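Local coordinates for DNA excision repair protein ERCC-6-like (PDB 5JNO), which is an ATP-dependent DNA translocase of the SNF2/RAD54 helicase family that senses tension on catenated DNA in anaphase, represented here by its N-terminal TPR segment, at residues R14-K17 with E18-A22. Numbering follows the deposited sequence.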
ATOM      1  N   ARG B  14      -9.277   2.772  -5.447  1.00 48.62           N
ATOM      2  CA  ARG B  14     -10.436   3.548  -5.884  1.00 55.06           C
ATOM      3  C   ARG B  14     -11.479   3.525  -4.741  1.00 53.86           C
ATOM      4  O   ARG B  14     -12.050   4.557  -4.418  1.00 53.73           O
ATOM      5  CB  ARG B  14     -11.005   2.978  -7.203  1.00 61.31           C
ATOM      6  CG  ARG B  14     -12.320   3.577  -7.720  1.00 68.02           C
ATOM      7  CD  ARG B  14     -12.827   2.820  -8.957  1.00 77.43           C
ATOM      8  NE  ARG B  14     -11.887   2.920 -10.096  1.00 90.81           N
ATOM      9  CZ  ARG B  14     -11.074   1.954 -10.577  1.00 98.92           C
ATOM     10  NH1 ARG B  14     -11.044   0.712 -10.060  1.00 97.45           N
ATOM     11  NH2 ARG B  14     -10.267   2.238 -11.615  1.00 93.27           N
ATOM     12  N   TYR B  15     -11.674   2.354  -4.128  1.00 50.37           N
ATOM     13  CA  TYR B  15     -12.588   2.194  -2.994  1.00 50.63           C
ATOM     14  C   TYR B  15     -12.250   3.105  -1.837  1.00 50.46           C
ATOM     15  O   TYR B  15     -13.137   3.781  -1.323  1.00 51.69           O
ATOM     16  CB  TYR B  15     -12.662   0.741  -2.503  1.00 47.83           C
ATOM     17  CG  TYR B  15     -13.312  -0.219  -3.480  1.00 50.37           C
ATOM     18  CD1 TYR B  15     -14.331   0.195  -4.355  1.00 58.67           C
ATOM     19  CD2 TYR B  15     -12.930  -1.561  -3.514  1.00 53.68           C
ATOM     20  CE1 TYR B  15     -14.935  -0.696  -5.229  1.00 62.66           C
ATOM     21  CE2 TYR B  15     -13.504  -2.453  -4.408  1.00 55.15           C
ATOM     22  CZ  TYR B  15     -14.504  -2.015  -5.253  1.00 64.25           C
ATOM     23  OH  TYR B  15     -15.094  -2.898  -6.108  1.00 72.15           O
ATOM     24  N   VAL B  16     -10.984   3.165  -1.449  1.00 46.07           N
ATOM     25  CA  VAL B  16     -10.565   4.064  -0.368  1.00 46.55           C
ATOM     26  C   VAL B  16     -10.750   5.516  -0.770  1.00 49.11           C
ATOM     27  O   VAL B  16     -11.234   6.298   0.038  1.00 48.82           O
ATOM     28  CB  VAL B  16      -9.097   3.819   0.086  1.00 47.56           C
ATOM     29  CG1 VAL B  16      -8.586   4.891   1.047  1.00 45.01           C
ATOM     30  CG2 VAL B  16      -9.000   2.457   0.740  1.00 49.07           C
ATOM     31  N   LYS B  17     -10.354   5.886  -1.991  1.00 49.04           N
ATOM     32  CA  LYS B  17     -10.535   7.263  -2.433  1.00 52.51           C
ATOM     33  C   LYS B  17     -12.022   7.690  -2.304  1.00 52.65           C
ATOM     34  O   LYS B  17     -12.315   8.774  -1.812  1.00 52.63           O
ATOM     35  CB  LYS B  17     -10.084   7.455  -3.871  1.00 53.91           C
ATOM     36  CG  LYS B  17     -10.126   8.910  -4.331  1.00 59.75           C
ATOM     37  CD  LYS B  17     -10.015   9.040  -5.847  1.00 71.38           C
ATOM     38  CE  LYS B  17      -9.785  10.487  -6.306  1.00 80.36           C
ATOM     39  NZ  LYS B  17      -8.336  10.846  -6.433  1.00 85.53           N
ATOM     40  N   GLU B  18     -12.920   6.827  -2.766  1.00 52.99           N
ATOM     41  CA  GLU B  18     -14.367   7.117  -2.785  1.00 59.84           C
ATOM     42  C   GLU B  18     -14.983   7.051  -1.393  1.00 58.93           C
ATOM     43  O   GLU B  18     -15.880   7.830  -1.083  1.00 59.51           O
ATOM     44  CB  GLU B  18     -15.108   6.180  -3.742  1.00 58.06           C
ATOM     45  CG  GLU B  18     -14.920   6.576  -5.201  1.00 63.19           C
ATOM     46  CD  GLU B  18     -15.248   5.469  -6.191  1.00 66.22           C
ATOM     47  OE1 GLU B  18     -15.657   4.366  -5.763  1.00 65.78           O
ATOM     48  OE2 GLU B  18     -15.076   5.700  -7.412  1.00 69.42           O
ATOM     49  N   ALA B  19     -14.493   6.137  -0.557  1.00 58.62           N
ATOM     50  CA  ALA B  19     -14.939   6.069   0.833  1.00 58.03           C
ATOM     51  C   ALA B  19     -14.577   7.333   1.603  1.00 59.19           C
ATOM     52  O   ALA B  19     -15.385   7.814   2.403  1.00 56.39           O
ATOM     53  CB  ALA B  19     -14.397   4.836   1.528  1.00 53.73           C
ATOM     54  N   LYS B  20     -13.387   7.882   1.343  1.00 57.09           N
ATOM     55  CA  LYS B  20     -13.001   9.165   1.935  1.00 59.50           C
ATOM     56  C   LYS B  20     -13.889  10.321   1.471  1.00 60.95           C
ATOM     57  O   LYS B  20     -14.284  11.141   2.283  1.00 57.63           O
ATOM     58  CB  LYS B  20     -11.542   9.489   1.660  1.00 60.01           C
ATOM     59  CG  LYS B  20     -10.614   8.636   2.495  1.00 63.46           C
ATOM     60  CD  LYS B  20      -9.171   8.924   2.173  1.00 69.74           C
ATOM     61  CE  LYS B  20      -8.259   8.059   3.025  1.00 75.84           C
ATOM     62  NZ  LYS B  20      -6.829   8.419   2.801  1.00 82.19           N
ATOM     63  N   GLU B  21     -14.175  10.386   0.170  1.00 64.15           N
ATOM     64  CA  GLU B  21     -15.018  11.443  -0.386  1.00 68.16           C
ATOM     65  C   GLU B  21     -16.428  11.345   0.165  1.00 67.78           C
ATOM     66  O   GLU B  21     -17.001  12.356   0.577  1.00 67.48           O
ATOM     67  CB  GLU B  21     -15.027  11.400  -1.910  1.00 74.47           C
ATOM     68  CG  GLU B  21     -13.800  12.072  -2.515  1.00 86.70           C
ATOM     69  CD  GLU B  21     -13.340  11.470  -3.848  1.00 97.35           C
ATOM     70  OE1 GLU B  21     -14.121  10.748  -4.508  1.00107.19           O
ATOM     71  OE2 GLU B  21     -12.180  11.728  -4.240  1.00 92.89           O
ATOM     72  N   ALA B  22     -16.958  10.121   0.204  1.00 63.70           N
ATOM     73  CA  ALA B  22     -18.257   9.842   0.810  1.00 61.10           C
ATOM     74  C   ALA B  22     -18.334  10.311   2.268  1.00 63.61           C
ATOM     75  O   ALA B  22     -19.356  10.867   2.696  1.00 63.66           O
ATOM     76  CB  ALA B  22     -18.596   8.362   0.713  1.00 58.31           C
TER
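CG of Lys17 points away from the amide N (chi1 -174°), while CG of Glu21 lies beside its own N (chi1 -81°), and the two chains pass at a slant one turn apart on helix 6-25, within the part of the chain (residues 12-45) that forms the TPR repeat. Such i to i+4 pairing is a familiar feature of exposed helix surfaces, yet here the carboxylate meets mainly methylenes: Glu21 OE2 lies 3.4 Å from Lys17 CE, whereas Lys17 NZ remains 4.5 Å from the same oxygen, too far for a salt bridge. Arg14 and Glu18 repeat the theme, running alongside each other with Glu18 OE2 3.5 Å from Arg14 CG. The guanidinium plane is turned 52° from the carboxylate, and Arg14 NH2 has a long, weak charge contact with an acidic side chain of another protein chain. Beneath these pairs run the helical backbone bonds, Ala19 N giving to Tyr15 O at 2.8 Å and Glu21 N to Lys17 O at 3.2 Å. Tyr15 touches Leu37 of helix 28-41, Glu18 touches Leu34, and Ala19 touches both Leu34 and Phe35. Val16 and Lys20 point the same way, the methyl CG1 of Val16 resting 3.7 Å from Lys20 CE.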